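Local coordinates for protein lasso peptide isopeptidase AtxE2 (Asticcacaulis excentricus, PDB 5TXE) that hydrolyses the isopeptide bond of the lasso peptides astexin-2 and astexin-3, converting these threaded molecules into linear peptides, at residues Q131-P136 against I173-W178; S164-D169 against N182-S187; F657-M662 against A680-R685; T600-Q605 against K626-I631. The protein carries 1 engineered substitution. One frame throughout, in Å; residues are numbered along the deposited sequence.

Contact 1: residues Q131-P136 against I173-W178; sequences QPRWSP and IEDVQW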
loop_
_atom_site.group_PDB
_atom_site.type_symbol
_atom_site.label_atom_id
_atom_site.label_comp_id
_atom_site.label_asym_id
_atom_site.label_seq_id
_atom_site.Cartn_x
_atom_site.Cartn_y
_atom_site.Cartn_z
ATOM N N GLN A 131 3.781 -15.474 3.932
ATOM C CA GLN A 131 3.261 -16.629 3.229
ATOM C C GLN A 131 3.722 -17.921 3.886
ATOM O O GLN A 131 4.898 -18.194 3.936
ATOM C CB GLN A 131 3.681 -16.646 1.757
ATOM C CG GLN A 131 2.634 -17.464 0.977
ATOM C CD GLN A 131 2.867 -17.588 -0.539
ATOM O OE1 GLN A 131 3.972 -17.333 -1.081
ATOM N NE2 GLN A 131 1.802 -17.996 -1.231
ATOM N N PRO A 132 2.797 -18.670 4.430
ATOM C CA PRO A 132 3.139 -19.931 5.046
ATOM C C PRO A 132 3.462 -21.009 4.038
ATOM O O PRO A 132 2.734 -21.144 3.057
ATOM C CB PRO A 132 1.863 -20.346 5.775
ATOM C CG PRO A 132 0.840 -19.369 5.441
ATOM C CD PRO A 132 1.371 -18.353 4.503
ATOM N N ARG A 133 4.508 -21.779 4.313
ATOM C CA ARG A 133 4.934 -22.879 3.460
ATOM C C ARG A 133 4.456 -24.169 4.042
ATOM O O ARG A 133 4.823 -24.508 5.184
ATOM C CB ARG A 133 6.436 -22.892 3.374
ATOM C CG ARG A 133 7.044 -21.526 3.031
ATOM C CD ARG A 133 6.556 -21.269 1.654
ATOM N NE ARG A 133 6.444 -19.936 1.037
ATOM C CZ ARG A 133 7.433 -19.127 0.732
ATOM N NH1 ARG A 133 8.655 -19.378 1.134
ATOM N NH2 ARG A 133 7.177 -18.013 0.103
ATOM N N TRP A 134 3.602 -24.868 3.322
ATOM C CA TRP A 134 3.160 -26.183 3.786
ATOM C C TRP A 134 4.238 -27.247 3.540
ATOM O O TRP A 134 4.861 -27.277 2.489
ATOM C CB TRP A 134 1.922 -26.608 3.072
ATOM C CG TRP A 134 0.761 -25.842 3.425
ATOM C CD1 TRP A 134 0.383 -24.664 2.869
ATOM C CD2 TRP A 134 -0.299 -26.222 4.328
ATOM N NE1 TRP A 134 -0.835 -24.280 3.375
ATOM C CE2 TRP A 134 -1.255 -25.222 4.289
ATOM C CE3 TRP A 134 -0.500 -27.298 5.195
ATOM C CZ2 TRP A 134 -2.399 -25.263 5.067
ATOM C CZ3 TRP A 134 -1.651 -27.338 5.974
ATOM C CH2 TRP A 134 -2.580 -26.334 5.896
ATOM N N SER A 135 4.452 -28.127 4.506
ATOM C CA SER A 135 5.297 -29.316 4.278
ATOM C C SER A 135 4.555 -30.215 3.247
ATOM O O SER A 135 3.361 -30.090 3.110
ATOM C CB SER A 135 5.515 -30.096 5.563
ATOM O OG SER A 135 4.265 -30.465 6.149
ATOM N N PRO A 136 5.280 -31.052 2.482
ATOM C CA PRO A 136 4.671 -31.930 1.439
ATOM C C PRO A 136 3.607 -32.836 2.014
ATOM O O PRO A 136 2.610 -33.064 1.382
ATOM C CB PRO A 136 5.847 -32.758 0.930
ATOM C CG PRO A 136 7.068 -31.901 1.205
ATOM C CD PRO A 136 6.756 -31.084 2.449
ATOM N N ILE A 173 16.394 -14.091 8.709
ATOM C CA ILE A 173 16.111 -15.007 7.630
ATOM C C ILE A 173 15.160 -14.270 6.695
ATOM O O ILE A 173 14.183 -13.671 7.158
ATOM C CB ILE A 173 15.404 -16.262 8.109
ATOM C CG1 ILE A 173 16.192 -16.988 9.210
ATOM C CG2 ILE A 173 15.146 -17.194 6.921
ATOM C CD1 ILE A 173 17.677 -17.058 8.953
ATOM N N GLU A 174 15.385 -14.392 5.389
ATOM C CA GLU A 174 14.579 -13.665 4.374
ATOM C C GLU A 174 13.580 -14.515 3.642
ATOM O O GLU A 174 12.650 -13.981 3.083
ATOM C CB GLU A 174 15.496 -12.945 3.374
ATOM C CG GLU A 174 16.225 -11.797 4.075
ATOM C CD GLU A 174 17.295 -11.091 3.256
ATOM O OE1 GLU A 174 17.333 -11.254 2.000
ATOM O OE2 GLU A 174 18.101 -10.342 3.874
ATOM N N ASP A 175 13.768 -15.849 3.640
ATOM C CA ASP A 175 12.835 -16.747 2.973
ATOM C C ASP A 175 13.154 -18.187 3.371
ATOM O O ASP A 175 14.243 -18.486 3.840
ATOM C CB ASP A 175 12.973 -16.648 1.439
ATOM C CG ASP A 175 11.674 -16.974 0.696
ATOM O OD1 ASP A 175 10.641 -17.404 1.291
ATOM O OD2 ASP A 175 11.692 -16.852 -0.535
ATOM N N VAL A 176 12.196 -19.053 3.103
ATOM C CA VAL A 176 12.282 -20.449 3.468
ATOM C C VAL A 176 11.322 -21.296 2.590
ATOM O O VAL A 176 10.254 -20.816 2.201
ATOM C CB VAL A 176 11.921 -20.595 4.968
ATOM C CG1 VAL A 176 10.469 -20.166 5.221
ATOM C CG2 VAL A 176 12.159 -22.024 5.436
ATOM N N GLN A 177 11.723 -22.519 2.268
ATOM C CA GLN A 177 10.849 -23.530 1.647
ATOM C C GLN A 177 11.214 -24.916 2.218
ATOM O O GLN A 177 12.348 -25.135 2.657
ATOM C CB GLN A 177 11.073 -23.654 0.136
ATOM C CG GLN A 177 10.677 -22.465 -0.676
ATOM C CD GLN A 177 9.180 -22.349 -1.016
ATOM O OE1 GLN A 177 8.355 -23.314 -0.907
ATOM N NE2 GLN A 177 8.818 -21.124 -1.456
ATOM N N TRP A 178 10.259 -25.845 2.131
ATOM C CA TRP A 178 10.499 -27.245 2.429
ATOM C C TRP A 178 11.157 -27.925 1.229
ATOM O O TRP A 178 10.699 -27.758 0.112
ATOM C CB TRP A 178 9.173 -27.923 2.708
ATOM C CG TRP A 178 8.440 -27.377 3.879
ATOM C CD1 TRP A 178 7.488 -26.375 3.896
ATOM C CD2 TRP A 178 8.561 -27.823 5.223
ATOM N NE1 TRP A 178 7.019 -26.199 5.171
ATOM C CE2 TRP A 178 7.671 -27.065 6.001
ATOM C CE3 TRP A 178 9.325 -28.823 5.844
ATOM C CZ2 TRP A 178 7.537 -27.251 7.358
ATOM C CZ3 TRP A 178 9.207 -29.000 7.192
ATOM C CH2 TRP A 178 8.304 -28.219 7.941
#

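Contact 2: residues S164-D169 against N182-S187; sequences SPVIED and NTLIYS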
loop_
_atom_site.group_PDB
_atom_site.type_symbol
_atom_site.label_atom_id
_atom_site.label_comp_id
_atom_site.label_asym_id
_atom_site.label_seq_id
_atom_site.Cartn_x
_atom_site.Cartn_y
_atom_site.Cartn_z
ATOM N N SER A 164 7.164 -23.452 17.183
ATOM C CA SER A 164 8.385 -22.971 17.817
ATOM C C SER A 164 9.374 -22.589 16.753
ATOM O O SER A 164 9.236 -22.989 15.641
ATOM C CB SER A 164 8.984 -24.052 18.702
ATOM O OG SER A 164 9.075 -25.200 17.941
ATOM N N PRO A 165 10.368 -21.787 17.102
ATOM C CA PRO A 165 11.360 -21.390 16.139
ATOM C C PRO A 165 12.292 -22.551 15.843
ATOM O O PRO A 165 12.753 -23.218 16.787
ATOM C CB PRO A 165 12.134 -20.274 16.870
ATOM C CG PRO A 165 11.948 -20.520 18.330
ATOM C CD PRO A 165 10.574 -21.176 18.431
ATOM N N VAL A 166 12.609 -22.767 14.562
ATOM C CA VAL A 166 13.530 -23.842 14.168
ATOM C C VAL A 166 14.772 -23.361 13.467
ATOM O O VAL A 166 15.747 -24.070 13.377
ATOM C CB VAL A 166 12.809 -24.904 13.350
ATOM C CG1 VAL A 166 11.722 -25.566 14.202
ATOM C CG2 VAL A 166 12.156 -24.305 12.106
ATOM N N ILE A 167 14.784 -22.133 12.988
ATOM C CA ILE A 167 16.001 -21.617 12.421
ATOM C C ILE A 167 16.227 -20.210 12.938
ATOM O O ILE A 167 15.339 -19.348 12.811
ATOM C CB ILE A 167 15.913 -21.583 10.861
ATOM C CG1 ILE A 167 15.508 -22.948 10.295
ATOM C CG2 ILE A 167 17.252 -21.193 10.263
ATOM C CD1 ILE A 167 15.361 -22.983 8.790
ATOM N N GLU A 168 17.448 -19.961 13.406
ATOM C CA GLU A 168 17.874 -18.627 13.773
ATOM C C GLU A 168 19.288 -18.461 13.300
ATOM O O GLU A 168 20.047 -19.396 13.338
ATOM C CB GLU A 168 17.872 -18.452 15.289
ATOM C CG GLU A 168 18.264 -17.047 15.700
ATOM C CD GLU A 168 18.357 -16.864 17.219
ATOM O OE1 GLU A 168 17.659 -17.582 17.962
ATOM O OE2 GLU A 168 19.118 -15.958 17.646
ATOM N N ASP A 169 19.672 -17.270 12.882
ATOM C CA ASP A 169 21.076 -17.026 12.652
ATOM C C ASP A 169 21.490 -15.617 13.092
ATOM O O ASP A 169 20.676 -14.865 13.599
ATOM C CB ASP A 169 21.351 -17.320 11.183
ATOM C CG ASP A 169 22.719 -17.999 10.955
ATOM O OD1 ASP A 169 23.727 -17.532 11.574
ATOM O OD2 ASP A 169 22.775 -18.959 10.125
ATOM N N ASN A 182 11.251 -33.067 6.348
ATOM C CA ASN A 182 12.192 -32.875 7.439
ATOM C C ASN A 182 13.342 -31.961 7.076
ATOM O O ASN A 182 14.326 -31.894 7.810
ATOM C CB ASN A 182 12.802 -34.247 7.823
ATOM C CG ASN A 182 11.739 -35.245 8.216
ATOM O OD1 ASN A 182 11.078 -35.077 9.257
ATOM N ND2 ASN A 182 11.497 -36.245 7.353
ATOM N N THR A 183 13.245 -31.255 5.953
ATOM C CA THR A 183 14.391 -30.489 5.500
ATOM C C THR A 183 13.942 -29.136 4.976
ATOM O O THR A 183 12.962 -29.064 4.230
ATOM C CB THR A 183 15.085 -31.260 4.391
ATOM O OG1 THR A 183 15.330 -32.611 4.825
ATOM C CG2 THR A 183 16.348 -30.598 4.012
ATOM N N LEU A 184 14.642 -28.069 5.384
ATOM C CA LEU A 184 14.260 -26.697 5.023
ATOM C C LEU A 184 15.447 -26.047 4.397
ATOM O O LEU A 184 16.574 -26.179 4.876
ATOM C CB LEU A 184 13.840 -25.859 6.257
ATOM C CG LEU A 184 12.561 -26.228 6.986
ATOM C CD1 LEU A 184 12.507 -25.469 8.300
ATOM C CD2 LEU A 184 11.350 -25.879 6.151
ATOM N N ILE A 185 15.176 -25.281 3.359
ATOM C CA ILE A 185 16.200 -24.405 2.803
ATOM C C ILE A 185 15.824 -22.948 3.111
ATOM O O ILE A 185 14.659 -22.580 3.100
ATOM C CB ILE A 185 16.345 -24.613 1.280
ATOM C CG1 ILE A 185 17.405 -23.691 0.748
ATOM C CG2 ILE A 185 15.032 -24.374 0.556
ATOM C CD1 ILE A 185 17.845 -24.034 -0.660
ATOM N N TYR A 186 16.813 -22.140 3.412
ATOM C CA TYR A 186 16.565 -20.778 3.820
ATOM C C TYR A 186 17.683 -19.871 3.406
ATOM O O TYR A 186 18.795 -20.321 3.122
ATOM C CB TYR A 186 16.384 -20.688 5.331
ATOM C CG TYR A 186 17.639 -20.913 6.174
ATOM C CD1 TYR A 186 18.045 -22.195 6.573
ATOM C CD2 TYR A 186 18.372 -19.848 6.652
ATOM C CE1 TYR A 186 19.165 -22.412 7.400
ATOM C CE2 TYR A 186 19.496 -20.069 7.478
ATOM C CZ TYR A 186 19.878 -21.360 7.843
ATOM O OH TYR A 186 20.981 -21.552 8.667
ATOM N N SER A 187 17.338 -18.587 3.299
ATOM C CA SER A 187 18.232 -17.570 2.746
ATOM C C SER A 187 18.374 -16.371 3.658
ATOM O O SER A 187 17.535 -16.133 4.529
ATOM C CB SER A 187 17.679 -17.065 1.409
ATOM O OG SER A 187 16.412 -16.478 1.540
#

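Contact 3: residues F657-M662 against A680-R685; sequences FRFWLM and ALRALR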
loop_
_atom_site.group_PDB
_atom_site.type_symbol
_atom_site.label_atom_id
_atom_site.label_comp_id
_atom_site.label_asym_id
_atom_site.label_seq_id
_atom_site.Cartn_x
_atom_site.Cartn_y
_atom_site.Cartn_z
ATOM N N PHE A 657 -10.624 18.831 11.433
ATOM C CA PHE A 657 -11.675 19.183 10.478
ATOM C C PHE A 657 -12.994 19.642 11.134
ATOM O O PHE A 657 -13.621 20.586 10.660
ATOM C CB PHE A 657 -11.896 18.075 9.496
ATOM C CG PHE A 657 -10.802 17.947 8.457
ATOM C CD1 PHE A 657 -10.395 19.022 7.746
ATOM C CD2 PHE A 657 -10.142 16.769 8.289
ATOM C CE1 PHE A 657 -9.360 18.919 6.842
ATOM C CE2 PHE A 657 -9.123 16.637 7.367
ATOM C CZ PHE A 657 -8.756 17.704 6.620
ATOM N N ARG A 658 -13.373 19.064 12.261
ATOM C CA ARG A 658 -14.530 19.580 12.998
ATOM C C ARG A 658 -14.319 21.011 13.453
ATOM O O ARG A 658 -15.248 21.830 13.404
ATOM C CB ARG A 658 -14.866 18.742 14.213
ATOM C CG ARG A 658 -15.439 17.401 13.853
ATOM C CD ARG A 658 -15.847 16.587 15.097
ATOM N NE ARG A 658 -17.073 17.121 15.657
ATOM C CZ ARG A 658 -17.296 17.434 16.929
ATOM N NH1 ARG A 658 -16.409 17.204 17.894
ATOM N NH2 ARG A 658 -18.473 17.949 17.238
ATOM N N PHE A 659 -13.095 21.331 13.874
ATOM C CA PHE A 659 -12.784 22.656 14.350
ATOM C C PHE A 659 -12.857 23.670 13.205
ATOM O O PHE A 659 -13.528 24.684 13.341
ATOM C CB PHE A 659 -11.406 22.697 15.076
ATOM C CG PHE A 659 -10.987 24.074 15.580
ATOM C CD1 PHE A 659 -11.398 24.533 16.786
ATOM C CD2 PHE A 659 -10.201 24.887 14.805
ATOM C CE1 PHE A 659 -11.045 25.807 17.219
ATOM C CE2 PHE A 659 -9.810 26.127 15.238
ATOM C CZ PHE A 659 -10.227 26.587 16.442
ATOM N N TRP A 660 -12.160 23.425 12.102
ATOM C CA TRP A 660 -12.057 24.409 11.080
ATOM C C TRP A 660 -13.203 24.405 10.137
ATOM O O TRP A 660 -13.514 25.464 9.596
ATOM C CB TRP A 660 -10.825 24.223 10.257
ATOM C CG TRP A 660 -9.562 24.411 11.045
ATOM C CD1 TRP A 660 -8.724 23.436 11.497
ATOM C CD2 TRP A 660 -8.982 25.655 11.409
ATOM N NE1 TRP A 660 -7.630 24.011 12.113
ATOM C CE2 TRP A 660 -7.781 25.376 12.079
ATOM C CE3 TRP A 660 -9.376 26.989 11.239
ATOM C CZ2 TRP A 660 -6.970 26.364 12.576
ATOM C CZ3 TRP A 660 -8.575 27.979 11.739
ATOM C CH2 TRP A 660 -7.376 27.656 12.414
ATOM N N LEU A 661 -13.827 23.252 9.884
ATOM C CA LEU A 661 -14.917 23.193 8.916
ATOM C C LEU A 661 -16.296 23.177 9.521
ATOM O O LEU A 661 -17.216 23.451 8.801
ATOM C CB LEU A 661 -14.810 21.983 8.002
ATOM C CG LEU A 661 -13.500 21.822 7.261
ATOM C CD1 LEU A 661 -13.524 20.531 6.451
ATOM C CD2 LEU A 661 -13.133 22.958 6.351
ATOM N N MET A 662 -16.452 22.830 10.810
ATOM C CA MET A 662 -17.735 22.888 11.503
ATOM C C MET A 662 -17.759 23.867 12.677
ATOM O O MET A 662 -18.818 24.055 13.240
ATOM C CB MET A 662 -18.144 21.494 12.030
ATOM C CG MET A 662 -18.462 20.465 10.944
ATOM S SD MET A 662 -18.722 18.871 11.680
ATOM C CE MET A 662 -19.238 17.860 10.338
ATOM N N ALA A 680 -5.752 29.920 19.147
ATOM C CA ALA A 680 -4.694 30.874 18.876
ATOM C C ALA A 680 -4.309 30.854 17.395
ATOM O O ALA A 680 -3.958 31.905 16.848
ATOM C CB ALA A 680 -3.464 30.627 19.769
ATOM N N LEU A 681 -4.317 29.686 16.753
ATOM C CA LEU A 681 -3.983 29.660 15.327
ATOM C C LEU A 681 -5.018 30.472 14.514
ATOM O O LEU A 681 -4.696 31.189 13.579
ATOM C CB LEU A 681 -3.922 28.235 14.779
ATOM C CG LEU A 681 -2.783 27.343 15.284
ATOM C CD1 LEU A 681 -2.899 25.982 14.628
ATOM C CD2 LEU A 681 -1.394 27.926 15.005
ATOM N N ARG A 682 -6.268 30.274 14.876
ATOM C CA ARG A 682 -7.377 30.942 14.276
ATOM C C ARG A 682 -7.290 32.450 14.401
ATOM O O ARG A 682 -7.590 33.150 13.457
ATOM C CB ARG A 682 -8.709 30.440 14.904
ATOM C CG ARG A 682 -9.948 30.871 14.083
ATOM C CD ARG A 682 -11.194 30.101 14.483
ATOM N NE ARG A 682 -11.569 30.263 15.879
ATOM C CZ ARG A 682 -12.514 29.525 16.477
ATOM N NH1 ARG A 682 -13.134 28.572 15.803
ATOM N NH2 ARG A 682 -12.826 29.727 17.754
ATOM N N ALA A 683 -6.869 32.926 15.554
ATOM C CA ALA A 683 -6.776 34.368 15.824
ATOM C C ALA A 683 -5.652 35.032 15.050
ATOM O O ALA A 683 -5.708 36.239 14.857
ATOM C CB ALA A 683 -6.580 34.620 17.311
ATOM N N LEU A 684 -4.652 34.262 14.588
ATOM C CA LEU A 684 -3.562 34.803 13.748
ATOM C C LEU A 684 -4.094 35.335 12.442
ATOM O O LEU A 684 -3.528 36.251 11.860
ATOM C CB LEU A 684 -2.559 33.738 13.344
ATOM C CG LEU A 684 -1.742 33.067 14.433
ATOM C CD1 LEU A 684 -0.942 31.942 13.799
ATOM C CD2 LEU A 684 -0.844 34.062 15.155
ATOM N N ARG A 685 -5.183 34.753 11.973
ATOM C CA ARG A 685 -5.708 35.084 10.657
ATOM C C ARG A 685 -6.332 36.484 10.565
ATOM O O ARG A 685 -6.730 36.902 9.491
ATOM C CB ARG A 685 -6.699 33.999 10.233
ATOM C CG ARG A 685 -6.044 32.589 10.168
ATOM C CD ARG A 685 -7.018 31.475 9.717
ATOM N NE ARG A 685 -7.128 31.393 8.246
ATOM C CZ ARG A 685 -8.098 30.745 7.584
ATOM N NH1 ARG A 685 -9.074 30.069 8.234
ATOM N NH2 ARG A 685 -8.079 30.756 6.255
HETATM O O HOH W 1 -13.058 27.603 13.463
#

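Contact 4: residues T600-Q605 against K626-I631; sequences TPLLIQ and KPVELI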
loop_
_atom_site.group_PDB
_atom_site.type_symbol
_atom_site.label_atom_id
_atom_site.label_comp_id
_atom_site.label_asym_id
_atom_site.label_seq_id
_atom_site.Cartn_x
_atom_site.Cartn_y
_atom_site.Cartn_z
ATOM N N THR A 600 -4.330 28.665 4.231
ATOM C CA THR A 600 -5.087 27.512 4.676
ATOM C C THR A 600 -4.471 26.859 5.919
ATOM O O THR A 600 -3.326 26.504 5.897
ATOM C CB THR A 600 -5.086 26.470 3.561
ATOM O OG1 THR A 600 -5.672 27.040 2.388
ATOM C CG2 THR A 600 -5.918 25.250 3.940
ATOM N N PRO A 601 -5.261 26.605 6.952
ATOM C CA PRO A 601 -4.825 25.823 8.109
ATOM C C PRO A 601 -4.288 24.485 7.704
ATOM O O PRO A 601 -4.943 23.755 6.974
ATOM C CB PRO A 601 -6.096 25.661 8.923
ATOM C CG PRO A 601 -6.938 26.858 8.565
ATOM C CD PRO A 601 -6.678 27.062 7.090
ATOM N N LEU A 602 -3.091 24.160 8.181
ATOM C CA LEU A 602 -2.439 22.907 7.838
ATOM C C LEU A 602 -1.914 22.221 9.099
ATOM O O LEU A 602 -1.148 22.821 9.905
ATOM C CB LEU A 602 -1.280 23.216 6.947
ATOM C CG LEU A 602 -0.399 22.032 6.580
ATOM C CD1 LEU A 602 -1.185 21.002 5.803
ATOM C CD2 LEU A 602 0.824 22.461 5.794
ATOM N N LEU A 603 -2.340 20.982 9.269
ATOM C CA LEU A 603 -1.843 20.101 10.272
ATOM C C LEU A 603 -0.925 19.069 9.664
ATOM O O LEU A 603 -1.333 18.388 8.726
ATOM C CB LEU A 603 -2.977 19.415 10.970
ATOM C CG LEU A 603 -2.580 18.360 11.993
ATOM C CD1 LEU A 603 -1.931 18.971 13.188
ATOM C CD2 LEU A 603 -3.835 17.662 12.471
ATOM N N ILE A 604 0.299 18.931 10.203
ATOM C CA ILE A 604 1.240 17.897 9.734
ATOM C C ILE A 604 1.449 16.859 10.848
ATOM O O ILE A 604 1.888 17.200 11.959
ATOM C CB ILE A 604 2.607 18.515 9.354
ATOM C CG1 ILE A 604 2.425 19.677 8.354
ATOM C CG2 ILE A 604 3.546 17.515 8.748
ATOM C CD1 ILE A 604 3.587 20.658 8.348
ATOM N N GLN A 605 1.176 15.603 10.549
ATOM C CA GLN A 605 1.270 14.556 11.551
ATOM C C GLN A 605 2.365 13.656 11.083
ATOM O O GLN A 605 2.124 12.691 10.329
ATOM C CB GLN A 605 -0.054 13.837 11.684
ATOM C CG GLN A 605 -1.136 14.735 12.269
ATOM C CD GLN A 605 -2.176 14.003 13.082
ATOM O OE1 GLN A 605 -1.913 13.633 14.256
ATOM N NE2 GLN A 605 -3.389 13.857 12.534
ATOM N N LYS A 626 1.186 31.969 9.913
ATOM C CA LYS A 626 0.176 31.151 9.318
ATOM C C LYS A 626 -0.297 30.098 10.291
ATOM O O LYS A 626 0.447 29.687 11.195
ATOM C CB LYS A 626 0.747 30.515 8.032
ATOM C CG LYS A 626 1.299 31.582 7.094
ATOM C CD LYS A 626 0.212 32.632 6.747
ATOM C CE LYS A 626 0.736 33.721 5.835
ATOM N NZ LYS A 626 -0.301 34.715 5.424
ATOM N N PRO A 627 -1.530 29.613 10.095
ATOM C CA PRO A 627 -2.095 28.578 10.977
ATOM C C PRO A 627 -1.657 27.149 10.650
ATOM O O PRO A 627 -2.429 26.384 10.107
ATOM C CB PRO A 627 -3.581 28.731 10.763
ATOM C CG PRO A 627 -3.712 29.273 9.364
ATOM C CD PRO A 627 -2.489 30.057 9.070
ATOM N N VAL A 628 -0.439 26.813 11.075
ATOM C CA VAL A 628 0.195 25.550 10.820
ATOM C C VAL A 628 0.520 24.898 12.194
ATOM O O VAL A 628 0.796 25.584 13.166
ATOM C CB VAL A 628 1.475 25.751 10.026
ATOM C CG1 VAL A 628 2.489 26.545 10.815
ATOM C CG2 VAL A 628 2.127 24.433 9.615
ATOM N N GLU A 629 0.465 23.578 12.256
ATOM C CA GLU A 629 0.850 22.828 13.461
ATOM C C GLU A 629 1.487 21.542 12.981
ATOM O O GLU A 629 1.052 20.934 11.985
ATOM C CB GLU A 629 -0.359 22.534 14.331
ATOM C CG GLU A 629 -0.026 21.717 15.554
ATOM C CD GLU A 629 -1.092 21.738 16.621
ATOM O OE1 GLU A 629 -1.769 20.705 16.823
ATOM O OE2 GLU A 629 -1.252 22.778 17.293
ATOM N N LEU A 630 2.538 21.147 13.696
ATOM C CA LEU A 630 3.313 19.946 13.387
ATOM C C LEU A 630 3.337 19.047 14.612
ATOM O O LEU A 630 3.625 19.488 15.747
ATOM C CB LEU A 630 4.750 20.350 13.003
ATOM C CG LEU A 630 5.852 19.286 12.942
ATOM C CD1 LEU A 630 5.551 18.265 11.853
ATOM C CD2 LEU A 630 7.193 19.876 12.609
ATOM N N ILE A 631 3.031 17.789 14.383
ATOM C CA ILE A 631 2.998 16.806 15.415
ATOM C C ILE A 631 4.052 15.817 15.062
ATOM O O ILE A 631 4.175 15.450 13.920
ATOM C CB ILE A 631 1.678 16.042 15.465
ATOM C CG1 ILE A 631 0.482 16.991 15.552
ATOM C CG2 ILE A 631 1.622 15.082 16.650
ATOM C CD1 ILE A 631 0.360 17.853 16.835
#

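Contact 1: residues Q131-P136 against I173-W178
Arg133 leaves the backbone with CG anti to its carbonyl carbon (chi1 -50°) and bends at chi2 (-65°), which carries the guanidinium along strand 173-178; Trp178 starts the same way and lays its indole against residues 133-136. NH1 of Arg133 is gripped twice. It donates to the carbonyl O of Val176 at a very short 2.4 Å, nearly along the C=O axis and in the guanidinium plane, and to OD1 of Asp175 at 2.8 Å, a salt bridge in which the carboxylate is met from above its own plane. One face of the guanidinium is covered by the Gln177 amide, NE2 lying 3.1 Å above it with the two planes almost parallel; as both are donors, this is packing rather than bonding. At the other end, Trp178 NE1 donates to Arg133 O at 2.8 Å, the donor standing above the carbonyl plane. CA of Ser135 sits 3.5 Å from the centroid of the Trp178 five-membered ring, straight over the face, a CH-pi contact. Strands 133-134 and 173-178 are the first strands of successive four-stranded sheets in what is probably the beta-propeller of this family; strand 140-147 flanks the former, and strand 183-188 the latter.

Contact 2: residues S164-D169 against N182-S187
Two successive antiparallel sheets of the probable beta-propeller pack face to face here: strand 163-167, last of its sheet, crosses strand 183-188 of the next; the axes of 164-167 and 183-187 come within 9.7 Å at 72°. Ile167 carries the contact. With its CG2 anti to the backbone N, that methyl stands over the centre of the Tyr186 ring, 3.6 Å from the centroid, as a CH-pi contact. The other branch takes CD1 to Tyr186 CD1 at 3.6 Å and to Leu184 CD1 at 3.8 Å. Val166 CG2 meets the same Leu184 methyl at 4.0 Å, crossing it at about a right angle. Tyr186 holds its ring in the crowded position between the backbone N and the carbonyl carbon (chi1 70°), and its OH makes a weak hydrogen bond of 3.5 Å to Asp169 OD2. An alanine in place of Tyr186 would probably lose the ring packed against both branches of Ile167, together with the weak tether to Asp169. Val166 and Ile167 both face Val153 in a classic beta bulge, so that the two adjacent side chains reach Leu184 together. Apolar side chains packed between the faces of successive sheets are consistent with neighbouring blades of a beta-propeller.

Contact 3: residues F657-M662 against A680-R685
Leu681 comes first along helix 680-684: its CB touches the edge of the Trp660 indole, 4.2 Å from CZ2. Arg682, next in line, does most of the work. Its backbone N lies 3.8 Å from Trp660 CH2, and its CB and CG run past the far end of that indole, the two side chains pointing in opposite directions. With CG anti to the backbone N (chi1 -167°) and a bend at chi3 (60°), the arginine then delivers its guanidinium to Phe659. The phenyl ring, whose CG is also anti to its backbone N, puts CZ over one face of the guanidinium, 3.6 Å from NH1, the two planes only 19° apart and offset. A water in the guanidinium plane accepts from Arg682 NH1 at 2.5 Å and donates to Phe659 O at 3.0 Å, tying the arginine to the backbone of helix 657-662. Within that helix, Phe659 CD2 rests over the centre of the Trp660 ring, which probably helps fix the tilt of both rings. A serine at Phe659 would probably leave the guanidinium without this flat support and would remove the CD2 contact over the Trp660 ring. Farther on, Arg685 brings NH1 to 4.1 Å from Trp660 CZ3, but it is poorly ordered. Between the segments the grip is thus one of rings, arginine chains and a bridging water, which suits a surface seam where the arginines can probably keep their charge partly hydrated.

Contact 4: residues T600-Q605 against K626-I631
Four backbone hydrogen bonds join these parallel strands, whose axes (602-605 and 628-631) come within 4.7 Å. Leu602 N donates to Pro627 O at 3.0 Å and Leu602 O accepts from Glu629 N at 2.9 Å; Ile604 repeats the pattern, its N reaching Glu629 O at 2.8 Å and its O taking Ile631 N at 2.7 Å, almost along the C=O axis. Beside them, Ile604 CG2 meets Leu630 CD1 at 3.8 Å on one face, while on the other Leu603 CD1 packs against Ile631 CG1 at 3.9 Å. Just before the first bonded residue, Leu602, the rings of Pro601 and Pro627 touch through their CG atoms. This is the edge of the mixed sheet of an alpha/beta-hydrolase domain, the two strands joined by a beta-alpha-beta crossover through helix 615-623; strand 602-607 leads on to Glu610, the probable acid of the charge relay system, whose side chain lies about 8 Å from that of Ile604. Helix 615-623 covers Val628 and Leu630 with Phe618. On the opposite face, the buried carboxylate of Glu629 extends to a salt bridge with Arg677 and a hydrogen bond from Trp678 NE1, which would probably favour its ionised form. The amide of Gln605 is held by Tyr633, Arg652 and Val649 O.

Contacts 1 and 2 form one pair and contacts 3 and 4 another, on opposite sides of the chain's centre. The first pair, centred 9 Å apart, alternates along the chain and shares the sheet holding strands 173-178 and 183-188, whose backbones bond to each other; together they fasten two consecutive sheets of the probable propeller. The second pair, centred 11 Å apart, belongs to the alpha/beta-hydrolase domain: strand 628-633 leads into helix 643-662, and Trp660 packs on Pro601 while Leu681 reaches Val628 O, so the C-terminal helix is laid against the sheet edge. About 46 Å separates the centres of contacts 1 and 4. Along the chain the propeller pair comes first, then contact 4, then contact 3 in the catalytic domain.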